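PA14 domain-containing protein (Clostridium clariflavum, PDB 6QDI) probably senses plant-biomass polysaccharides outside the cell as part of a membrane-bound anti-sigma factor, of which this piece is the calcium-binding tandem PA14 portion. Local coordinates at residues W123-A126 with S127-R130; P55-S58 with E59-F63; Y97-G101 with K102-I106. All coordinates share one frame; numbering follows the deposited sequence. Where two conformers were deposited one is given.

Interaction 1. Residues W123-A126 with S127-R130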
ATOM      1  N   TRP A 123     -19.234 -16.387   9.616  1.00  9.61           N
ATOM      2  CA  TRP A 123     -19.322 -17.798   9.233  1.00 10.39           C
ATOM      3  C   TRP A 123     -20.647 -18.395   9.702  1.00 10.69           C
ATOM      4  O   TRP A 123     -21.326 -17.863  10.569  1.00 10.76           O
ATOM      5  CB  TRP A 123     -18.114 -18.636   9.714  1.00 10.30           C
ATOM      6  CG  TRP A 123     -17.914 -18.789  11.195  1.00 10.20           C
ATOM      7  CD1 TRP A 123     -18.692 -18.291  12.220  1.00 10.36           C
ATOM      8  CD2 TRP A 123     -16.892 -19.558  11.802  1.00 11.74           C
ATOM      9  NE1 TRP A 123     -18.152 -18.662  13.421  1.00 11.88           N
ATOM     10  CE2 TRP A 123     -17.047 -19.448  13.193  1.00 11.73           C
ATOM     11  CE3 TRP A 123     -15.824 -20.281  11.301  1.00 11.32           C
ATOM     12  CZ2 TRP A 123     -16.173 -20.066  14.085  1.00 12.38           C
ATOM     13  CZ3 TRP A 123     -14.962 -20.904  12.183  1.00 12.76           C
ATOM     14  CH2 TRP A 123     -15.124 -20.776  13.553  1.00 13.06           C
ATOM     15  N   SER A 124     -21.013 -19.510   9.070  1.00 10.88           N
ATOM     16  CA  SER A 124     -22.094 -20.361   9.552  1.00 11.66           C
ATOM     17  C   SER A 124     -21.776 -21.809   9.142  1.00 11.26           C
ATOM     18  O   SER A 124     -20.967 -22.094   8.250  1.00 12.61           O
ATOM     19  CB  SER A 124     -23.441 -19.940   8.982  1.00 12.53           C
ATOM     20  OG  SER A 124     -23.542 -20.217   7.600  1.00 12.82           O
ATOM     21  N   SER A 125     -22.463 -22.721   9.804  1.00 12.68           N
ATOM     22  CA  SER A 125     -22.488 -24.131   9.414  1.00 12.90           C
ATOM     23  C   SER A 125     -23.763 -24.728   9.984  1.00 13.48           C
ATOM     24  O   SER A 125     -24.527 -24.030  10.666  1.00 15.36           O
ATOM     25  CB  SER A 125     -21.248 -24.832   9.937  1.00 13.97           C
ATOM     26  OG  SER A 125     -21.251 -25.039  11.346  1.00 14.26           O
ATOM     27  N   ALA A 126     -23.984 -26.016   9.793  1.00 14.06           N
ATOM     28  CA  ALA A 126     -25.189 -26.645  10.370  1.00 15.12           C
ATOM     29  C   ALA A 126     -25.313 -26.386  11.846  1.00 13.82           C
ATOM     30  O   ALA A 126     -26.435 -26.084  12.334  1.00 17.30           O
ATOM     31  CB  ALA A 126     -25.183 -28.117  10.083  1.00 14.81           C
ATOM     32  N   SER A 127     -24.205 -26.437  12.573  1.00 14.29           N
ATOM     33  CA  SER A 127     -24.206 -26.236  14.022  1.00 15.84           C
ATOM     34  C   SER A 127     -23.720 -24.864  14.486  1.00 15.04           C
ATOM     35  O   SER A 127     -23.679 -24.590  15.686  1.00 17.91           O
ATOM     36  CB  SER A 127     -23.344 -27.315  14.679  1.00 15.93           C
ATOM     37  OG  SER A 127     -23.813 -28.614  14.326  1.00 17.15           O
ATOM     38  N   THR A 128     -23.291 -24.014  13.544  1.00 15.03           N
ATOM     39  CA  THR A 128     -22.794 -22.666  13.852  1.00 14.75           C
ATOM     40  C   THR A 128     -23.790 -21.642  13.347  1.00 14.39           C
ATOM     41  O   THR A 128     -23.909 -21.431  12.119  1.00 14.93           O
ATOM     42  CB  THR A 128     -21.443 -22.395  13.181  1.00 14.47           C
ATOM     43  OG1 THR A 128     -20.537 -23.450  13.508  1.00 16.18           O
ATOM     44  CG2 THR A 128     -20.850 -21.051  13.623  1.00 15.79           C
ATOM     45  N   VAL A 129     -24.519 -20.996  14.262  1.00 14.22           N
ATOM     46  CA  VAL A 129     -25.403 -19.920  13.868  1.00 14.57           C
ATOM     47  C   VAL A 129     -24.551 -18.793  13.260  1.00 12.94           C
ATOM     48  O   VAL A 129     -23.477 -18.462  13.767  1.00 13.44           O
ATOM     49  CB  VAL A 129     -26.213 -19.427  15.085  1.00 17.59           C
ATOM     50  CG1 VAL A 129     -27.037 -18.198  14.732  1.00 19.74           C
ATOM     51  CG2 VAL A 129     -27.113 -20.551  15.617  1.00 20.86           C
ATOM     52  N   ARG A 130     -25.062 -18.211  12.198  1.00 13.17           N
ATOM     53  CA  ARG A 130     -24.311 -17.172  11.497  1.00 11.90           C
ATOM     54  C   ARG A 130     -23.885 -16.093  12.462  1.00 12.16           C
ATOM     55  O   ARG A 130     -24.673 -15.550  13.235  1.00 13.53           O
ATOM     56  CB  ARG A 130     -25.119 -16.570  10.421  1.00 11.75           C
ATOM     57  CG  ARG A 130     -24.415 -15.432   9.697  1.00 12.61           C
ATOM     58  CD  ARG A 130     -25.171 -14.977   8.492  1.00 13.34           C
ATOM     59  NE  ARG A 130     -24.533 -13.799   7.897  1.00 14.12           N
ATOM     60  CZ  ARG A 130     -24.788 -13.327   6.690  1.00 13.98           C
ATOM     61  NH1 ARG A 130     -25.694 -13.883   5.902  1.00 15.43           N
ATOM     62  NH2 ARG A 130     -24.147 -12.266   6.260  1.00 15.84           N
TER

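Interaction 2. Residues P55-S58 with E59-F63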
ATOM      1  N   PRO A  55     -12.288 -24.220  13.496  1.00 12.74           N
ATOM      2  CA  PRO A  55     -13.722 -24.453  13.593  1.00 13.74           C
ATOM      3  C   PRO A  55     -14.055 -25.423  14.715  1.00 13.80           C
ATOM      4  O   PRO A  55     -13.235 -26.266  15.071  1.00 15.70           O
ATOM      5  CB  PRO A  55     -14.067 -25.106  12.261  1.00 14.49           C
ATOM      6  CG  PRO A  55     -12.798 -25.794  11.870  1.00 15.98           C
ATOM      7  CD  PRO A  55     -11.686 -24.921  12.358  1.00 14.77           C
ATOM      8  N   LEU A  56     -15.273 -25.314  15.215  1.00 13.74           N
ATOM      9  CA  LEU A  56     -15.724 -26.166  16.293  1.00 14.75           C
ATOM     10  C   LEU A  56     -16.269 -27.498  15.770  1.00 15.50           C
ATOM     11  O   LEU A  56     -16.325 -28.452  16.548  1.00 19.65           O
ATOM     12  CB  LEU A  56     -16.818 -25.471  17.139  1.00 16.70           C
ATOM     13  CG  LEU A  56     -16.375 -24.510  18.236  1.00 21.11           C
ATOM     14  CD1 LEU A  56     -15.598 -23.343  17.677  1.00 23.73           C
ATOM     15  CD2 LEU A  56     -17.557 -24.019  19.049  1.00 24.72           C
ATOM     16  N   TYR A  57     -16.742 -27.569  14.527  1.00 15.18           N
ATOM     17  CA  TYR A  57     -17.458 -28.733  13.996  1.00 15.83           C
ATOM     18  C   TYR A  57     -16.852 -29.269  12.715  1.00 15.39           C
ATOM     19  O   TYR A  57     -16.197 -28.515  11.970  1.00 15.92           O
ATOM     20  CB  TYR A  57     -18.929 -28.375  13.750  1.00 16.31           C
ATOM     21  CG  TYR A  57     -19.590 -27.695  14.955  1.00 17.25           C
ATOM     22  CD1 TYR A  57     -19.981 -28.423  16.057  1.00 20.21           C
ATOM     23  CD2 TYR A  57     -19.804 -26.307  14.972  1.00 19.32           C
ATOM     24  CE1 TYR A  57     -20.567 -27.803  17.164  1.00 21.14           C
ATOM     25  CE2 TYR A  57     -20.383 -25.674  16.062  1.00 19.78           C
ATOM     26  CZ  TYR A  57     -20.764 -26.413  17.149  1.00 22.29           C
ATOM     27  OH  TYR A  57     -21.355 -25.795  18.229  1.00 28.62           O
ATOM     28  N   SER A  58     -17.060 -30.571  12.467  1.00 15.71           N
ATOM     29  CA  SER A  58     -16.732 -31.240  11.195  1.00 14.92           C
ATOM     30  C   SER A  58     -17.892 -31.119  10.209  1.00 15.32           C
ATOM     31  O   SER A  58     -18.765 -31.969  10.115  1.00 17.05           O
ATOM     32  CB  SER A  58     -16.296 -32.697  11.411  1.00 15.59           C
ATOM     33  OG  SER A  58     -15.128 -32.723  12.205  1.00 17.69           O
ATOM     34  N   GLU A  59     -17.935 -29.956   9.546  1.00 14.70           N
ATOM     35  CA  GLU A  59     -19.085 -29.531   8.762  1.00 14.16           C
ATOM     36  C   GLU A  59     -18.629 -28.659   7.601  1.00 13.90           C
ATOM     37  O   GLU A  59     -17.493 -28.142   7.592  1.00 15.12           O
ATOM     38  CB  GLU A  59     -20.075 -28.737   9.663  1.00 13.74           C
ATOM     39  CG  GLU A  59     -20.756 -29.604  10.701  1.00 15.28           C
ATOM     40  CD  GLU A  59     -21.739 -28.882  11.611  1.00 15.12           C
ATOM     41  OE1 GLU A  59     -21.800 -27.636  11.589  1.00 16.62           O
ATOM     42  OE2 GLU A  59     -22.424 -29.593  12.391  1.00 17.65           O
ATOM     43  N   GLU A  60     -19.505 -28.538   6.605  1.00 13.63           N
ATOM     44  CA  GLU A  60     -19.341 -27.524   5.547  1.00 13.63           C
ATOM     45  C   GLU A  60     -19.629 -26.152   6.146  1.00 13.64           C
ATOM     46  O   GLU A  60     -20.765 -25.858   6.548  1.00 14.00           O
ATOM     47  CB  GLU A  60     -20.242 -27.780   4.346  1.00 13.96           C
ATOM     48  CG  GLU A  60     -19.878 -26.876   3.193  1.00 15.38           C
ATOM     49  CD  GLU A  60     -20.674 -27.123   1.942  1.00 16.27           C
ATOM     50  OE1 GLU A  60     -21.918 -27.219   2.043  1.00 21.54           O
ATOM     51  OE2 GLU A  60     -20.068 -27.143   0.842  1.00 21.44           O
ATOM     52  N   TYR A  61     -18.603 -25.295   6.119  1.00 12.77           N
ATOM     53  CA  TYR A  61     -18.732 -23.902   6.570  1.00 11.77           C
ATOM     54  C   TYR A  61     -18.988 -22.994   5.400  1.00 11.28           C
ATOM     55  O   TYR A  61     -18.463 -23.203   4.296  1.00 12.44           O
ATOM     56  CB  TYR A  61     -17.462 -23.460   7.300  1.00 12.17           C
ATOM     57  CG  TYR A  61     -17.459 -23.879   8.746  1.00 12.33           C
ATOM     58  CD1 TYR A  61     -17.153 -25.194   9.111  1.00 13.51           C
ATOM     59  CD2 TYR A  61     -17.814 -22.997   9.749  1.00 12.17           C
ATOM     60  CE1 TYR A  61     -17.183 -25.593  10.429  1.00 13.90           C
ATOM     61  CE2 TYR A  61     -17.840 -23.404  11.082  1.00 12.76           C
ATOM     62  CZ  TYR A  61     -17.515 -24.702  11.423  1.00 13.34           C
ATOM     63  OH  TYR A  61     -17.510 -25.141  12.732  1.00 14.54           O
ATOM     64  N   THR A  62     -19.844 -21.999   5.638  1.00 10.88           N
ATOM     65  CA  THR A  62     -19.989 -20.858   4.742  1.00 10.17           C
ATOM     66  C   THR A  62     -19.339 -19.654   5.375  1.00 10.15           C
ATOM     67  O   THR A  62     -19.551 -19.410   6.572  1.00 11.24           O
ATOM     68  CB  THR A  62     -21.466 -20.543   4.466  1.00 11.14           C
ATOM     69  OG1 THR A  62     -22.082 -21.705   3.905  1.00 13.14           O
ATOM     70  CG2 THR A  62     -21.616 -19.396   3.482  1.00 11.63           C
ATOM     71  N   PHE A  63     -18.493 -18.958   4.602  1.00  9.80           N
ATOM     72  CA  PHE A  63     -17.920 -17.682   5.000  1.00  9.24           C
ATOM     73  C   PHE A  63     -18.611 -16.573   4.232  1.00  9.50           C
ATOM     74  O   PHE A  63     -18.826 -16.728   3.009  1.00 10.23           O
ATOM     75  CB  PHE A  63     -16.396 -17.662   4.761  1.00  9.06           C
ATOM     76  CG  PHE A  63     -15.672 -18.596   5.710  1.00  9.58           C
ATOM     77  CD1 PHE A  63     -15.496 -19.951   5.404  1.00  9.90           C
ATOM     78  CD2 PHE A  63     -15.231 -18.151   6.928  1.00 10.10           C
ATOM     79  CE1 PHE A  63     -14.919 -20.810   6.315  1.00 10.09           C
ATOM     80  CE2 PHE A  63     -14.624 -18.989   7.814  1.00 11.03           C
ATOM     81  CZ  PHE A  63     -14.446 -20.318   7.517  1.00 11.32           C
TER
HETATM   82  O   HOH W   1     -17.208 -23.152  14.497  1.00 17.88           O

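Interaction 3. Residues Y97-G101 with K102-I106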
ATOM      1  N   TYR A  97     -15.419 -27.437   3.467  1.00 12.75           N
ATOM      2  CA  TYR A  97     -15.529 -28.432   4.511  0.50 12.70           C
ATOM      3  C   TYR A  97     -14.320 -28.367   5.437  1.00 12.96           C
ATOM      4  O   TYR A  97     -13.195 -28.374   4.962  1.00 14.34           O
ATOM      5  CB  TYR A  97     -15.620 -29.819   3.893  0.50 13.57           C
ATOM      6  CG  TYR A  97     -15.887 -30.832   4.943  0.50 14.19           C
ATOM      7  CD1 TYR A  97     -17.169 -31.026   5.404  0.50 14.32           C
ATOM      8  CD2 TYR A  97     -14.858 -31.516   5.531  0.50 14.32           C
ATOM      9  CE1 TYR A  97     -17.429 -31.921   6.393  0.50 15.53           C
ATOM     10  CE2 TYR A  97     -15.111 -32.418   6.534  0.50 16.08           C
ATOM     11  CZ  TYR A  97     -16.408 -32.591   6.964  0.50 14.41           C
ATOM     12  OH  TYR A  97     -16.743 -33.499   7.946  0.50 21.97           O
ATOM     13  N   LEU A  98     -14.551 -28.305   6.748  1.00 13.43           N
ATOM     14  CA  LEU A  98     -13.490 -28.249   7.742  1.00 13.72           C
ATOM     15  C   LEU A  98     -13.763 -29.295   8.817  1.00 15.02           C
ATOM     16  O   LEU A  98     -14.916 -29.695   9.015  1.00 16.49           O
ATOM     17  CB  LEU A  98     -13.361 -26.862   8.348  1.00 13.97           C
ATOM     18  CG  LEU A  98     -13.186 -25.690   7.368  1.00 12.47           C
ATOM     19  CD1 LEU A  98     -13.281 -24.381   8.115  1.00 14.33           C
ATOM     20  CD2 LEU A  98     -11.851 -25.773   6.677  1.00 13.68           C
ATOM     21  N   GLU A  99     -12.696 -29.712   9.488  1.00 14.40           N
ATOM     22  CA  GLU A  99     -12.753 -30.681  10.562  1.00 14.76           C
ATOM     23  C   GLU A  99     -12.674 -30.013  11.931  1.00 16.01           C
ATOM     24  O   GLU A  99     -11.846 -29.127  12.192  1.00 16.20           O
ATOM     25  CB  GLU A  99     -11.573 -31.653  10.443  1.00 16.49           C
ATOM     26  CG  GLU A  99     -11.584 -32.507   9.189  1.00 21.14           C
ATOM     27  CD  GLU A  99     -10.495 -33.588   9.184  1.00 22.72           C
ATOM     28  OE1 GLU A  99     -10.678 -34.588   9.765  1.00 49.15           O
ATOM     29  OE2 GLU A  99      -9.479 -33.280   8.495  1.00 34.74           O
ATOM     30  N   ALA A 100     -13.478 -30.537  12.848  1.00 15.96           N
ATOM     31  CA  ALA A 100     -13.515 -30.046  14.190  1.00 15.40           C
ATOM     32  C   ALA A 100     -12.182 -29.955  14.877  1.00 16.35           C
ATOM     33  O   ALA A 100     -11.438 -30.922  14.891  1.00 17.30           O
ATOM     34  CB  ALA A 100     -14.432 -30.936  14.998  1.00 16.77           C
ATOM     35  N   GLY A 101     -11.865 -28.797  15.442  1.00 16.41           N
ATOM     36  CA  GLY A 101     -10.683 -28.618  16.233  1.00 17.50           C
ATOM     37  C   GLY A 101      -9.373 -28.476  15.508  1.00 17.14           C
ATOM     38  O   GLY A 101      -8.340 -28.210  16.133  1.00 20.78           O
ATOM     39  N   LYS A 102      -9.397 -28.610  14.189  1.00 18.76           N
ATOM     40  CA  LYS A 102      -8.172 -28.529  13.397  1.00 17.44           C
ATOM     41  C   LYS A 102      -7.842 -27.058  13.076  1.00 16.62           C
ATOM     42  O   LYS A 102      -8.746 -26.240  12.867  1.00 17.56           O
ATOM     43  CB  LYS A 102      -8.353 -29.342  12.109  1.00 19.64           C
ATOM     44  CG  LYS A 102      -7.124 -29.432  11.223  1.00 25.59           C
ATOM     45  CD  LYS A 102      -7.256 -30.476  10.121  1.00 31.19           C
ATOM     46  CE  LYS A 102      -5.887 -30.971   9.678  1.00 39.41           C
ATOM     47  NZ  LYS A 102      -5.930 -31.548   8.311  1.00 48.97           N
ATOM     48  N   LEU A 103      -6.554 -26.724  13.111  1.00 17.00           N
ATOM     49  CA  LEU A 103      -6.117 -25.376  12.766  1.00 16.66           C
ATOM     50  C   LEU A 103      -5.889 -25.273  11.273  1.00 15.63           C
ATOM     51  O   LEU A 103      -5.143 -26.081  10.692  1.00 19.31           O
ATOM     52  CB  LEU A 103      -4.803 -25.027  13.450  1.00 19.99           C
ATOM     53  CG  LEU A 103      -4.887 -24.828  14.943  1.00 23.94           C
ATOM     54  CD1 LEU A 103      -3.495 -24.860  15.569  1.00 29.04           C
ATOM     55  CD2 LEU A 103      -5.588 -23.522  15.246  1.00 24.68           C
ATOM     56  N   TYR A 104      -6.467 -24.259  10.664  1.00 13.10           N
ATOM     57  CA  TYR A 104      -6.323 -24.007   9.251  1.00 12.23           C
ATOM     58  C   TYR A 104      -5.741 -22.634   9.005  1.00 10.32           C
ATOM     59  O   TYR A 104      -6.028 -21.691   9.719  1.00 11.51           O
ATOM     60  CB  TYR A 104      -7.661 -24.072   8.563  1.00 13.06           C
ATOM     61  CG  TYR A 104      -8.293 -25.446   8.600  1.00 13.01           C
ATOM     62  CD1 TYR A 104      -7.981 -26.397   7.618  1.00 13.91           C
ATOM     63  CD2 TYR A 104      -9.219 -25.802   9.562  1.00 13.93           C
ATOM     64  CE1 TYR A 104      -8.541 -27.660   7.612  1.00 14.35           C
ATOM     65  CE2 TYR A 104      -9.806 -27.062   9.558  1.00 14.04           C
ATOM     66  CZ  TYR A 104      -9.468 -27.987   8.577  1.00 14.81           C
ATOM     67  OH  TYR A 104     -10.047 -29.246   8.585  1.00 18.39           O
ATOM     68  N   ASP A 105      -4.939 -22.508   7.957  1.00 10.28           N
ATOM     69  CA  ASP A 105      -4.496 -21.206   7.537  1.00  9.98           C
ATOM     70  C   ASP A 105      -5.692 -20.341   7.129  1.00  9.80           C
ATOM     71  O   ASP A 105      -6.660 -20.836   6.542  1.00 10.64           O
ATOM     72  CB  ASP A 105      -3.560 -21.339   6.361  1.00 11.16           C
ATOM     73  CG  ASP A 105      -2.241 -21.973   6.758  1.00 12.98           C
ATOM     74  OD1 ASP A 105      -1.694 -21.569   7.805  1.00 16.28           O
ATOM     75  OD2 ASP A 105      -1.761 -22.806   6.022  1.00 18.70           O
ATOM     76  N   ILE A 106      -5.575 -19.053   7.410  1.00  8.98           N
ATOM     77  CA  ILE A 106      -6.527 -18.064   6.941  1.00  8.26           C
ATOM     78  C   ILE A 106      -5.689 -16.868   6.482  1.00  8.08           C
ATOM     79  O   ILE A 106      -4.776 -16.421   7.178  1.00  9.53           O
ATOM     80  CB  ILE A 106      -7.609 -17.671   7.992  1.00  8.91           C
ATOM     81  CG1 ILE A 106      -8.508 -16.563   7.451  1.00  9.18           C
ATOM     82  CG2 ILE A 106      -6.990 -17.301   9.325  1.00  9.48           C
ATOM     83  CD1 ILE A 106      -9.768 -16.392   8.274  1.00  9.90           C
TER
HETATM   84  O   HOH W   2      -9.393 -30.899   6.723  1.00 29.72           O

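Interaction 1. Residues W123-A126 with S127-R130
The indole of W123 carries the methyl of T128 over one face: CG2 sits 4.0 Å from the centroid of the five-membered ring, 28° off its normal, a CH-pi contact. The ring also meets Y61, with the two planes at about 40°, and touches V133 and P134. T128 reaches the indole because CG2 points anti to its backbone N. The same rotation (chi1 -52°) sets OG1 beside that nitrogen, where it comes within 2.8 Å of S125 OG.

Between these residues the chain reverses in a tight hairpin, with A126 and S127 at the corner in type I turn conformation. S125 N donates to T128 O across 3.0 Å, nearly straight and onto a lone pair in the carbonyl plane. The return bond, T128 N to S125 O at 3.1 Å, is poorer, since the donor stands well above the carbonyl plane. Further down, R130 CA sends its hydrogen toward W123 O at 3.2 Å. The R130 guanidinium turns elsewhere, to a salt bridge with E122 and a cation-pi contact with Y64.

T128 thus joins two environments, its methyl on an aromatic face and its hydroxyl in a polar cluster. The carboxylate of E59 binds both S125 OG and S127 OG, which probably fixes the rotation of these serines and would help stabilise the glutamate's negative charge.

Interaction 2. Residues P55-S58 with E59-F63
Y61 reaches back along the chain to hold Y57 in a tyrosine corner, a motif of antiparallel beta proteins, here where the PA14 chain enters strand 59-68 from the loop after strand 44-53. The Y61 hydroxyl accepts the backbone N-H of Y57, OH to N 3.1 Å at 148°. Two more contacts keep the Y61 ring in place: P55 CB packs 3.6 Å from CZ, and the carbonyl oxygen of Y57 lies in the ring plane at its edge, 3.4 Å from CE1.

The two tyrosine side chains cross at about a right angle, and the Y61 hydroxyl meets the Y57 ring at its edge, close to its plane, by CD2. E59 runs alongside Y57, pointing the same way. E59 CD lies 3.6 Å from Y57 CB, and carboxylate and phenol planes are 21° apart. With CG anti to its own carbonyl carbon (chi1 -69°) and the chain extended beyond, E59 brings its two oxygens to S125 and S127.

L56 CB covers one face of the Y57 ring toward its rim. L56 N donates a hydrogen bond to a water at 3.0 Å, and that water lies 2.7 Å from Y61 OH.

Interaction 3. Residues Y97-G101 with K102-I106
L98 and Y104 slide past each other in opposite directions, the leucine setting one methyl on the face of the phenol. L98 CD2 stands over the middle of the Y104 ring, 3.7 Å from its centroid and only 7° off the normal, a CH-pi contact nearly perpendicular to the ring. L98 CB follows at the rim, 3.8 Å from Y104 CE2. On the opposite face K102 CG lies above the plane, offset toward the rim, which leaves the ring sandwiched between an aliphatic branch and the start of a lysine chain.

E99 comes in at about a right angle to Y104, passing the hydroxyl end of the ring. Its backbone N-H donates to Y104 OH over 2.8 Å in a fairly straight bond, meeting the ring at its edge, near the ring plane. A water in the ring plane, 2.6 Å from Y104 OH, is the hydroxyl's second partner, and it donates in turn to E99 OE2 at 3.0 Å. The phenol oxygen is therefore gripped both by the backbone of E99 and, through the water, by its carboxylate, whose plane is turned 50° from the ring.

K102 crosses E99 obliquely. Its chain is extended, with CG anti to the backbone N (chi1 -176°), and carries NZ to the same carboxylate oxygen, though the salt bridge from E99 OE2 to K102 NZ is long at 4.0 Å. In the backbone, K102 N bonds to E99 O at 3.2 Å and closes a type II turn, in which G101 takes the positive phi that suits glycine.

Packed further against P55, Y104 starts strand 104-113 just after the turn and ties its hydroxyl to the backbone five residues earlier. This is a tyrosine corner, at a connection between the two sheets of the PA14 fold.

In the fold
From the N terminus, interaction 2 comes first, closing the short loop that carries the chain from strand 44-53 into strand 59-68 of the other sheet. Interaction 3 follows where strand 93-98 crosses back to strand 104-113, and interaction 1 comes last, at the hairpin end of strand 117-125. The three are in series; none nests in or crosses another. Strand 59-68 lies between strands 93-98 and 117-125, so interaction 2 touches both others: E59 meets S125 and S127, while P55 and S58 bond to G101 and A100. Interactions 1 and 3 stay about 6 Å apart at their nearest atoms. Together they close one end of the first PA14 domain, away from its calcium sites.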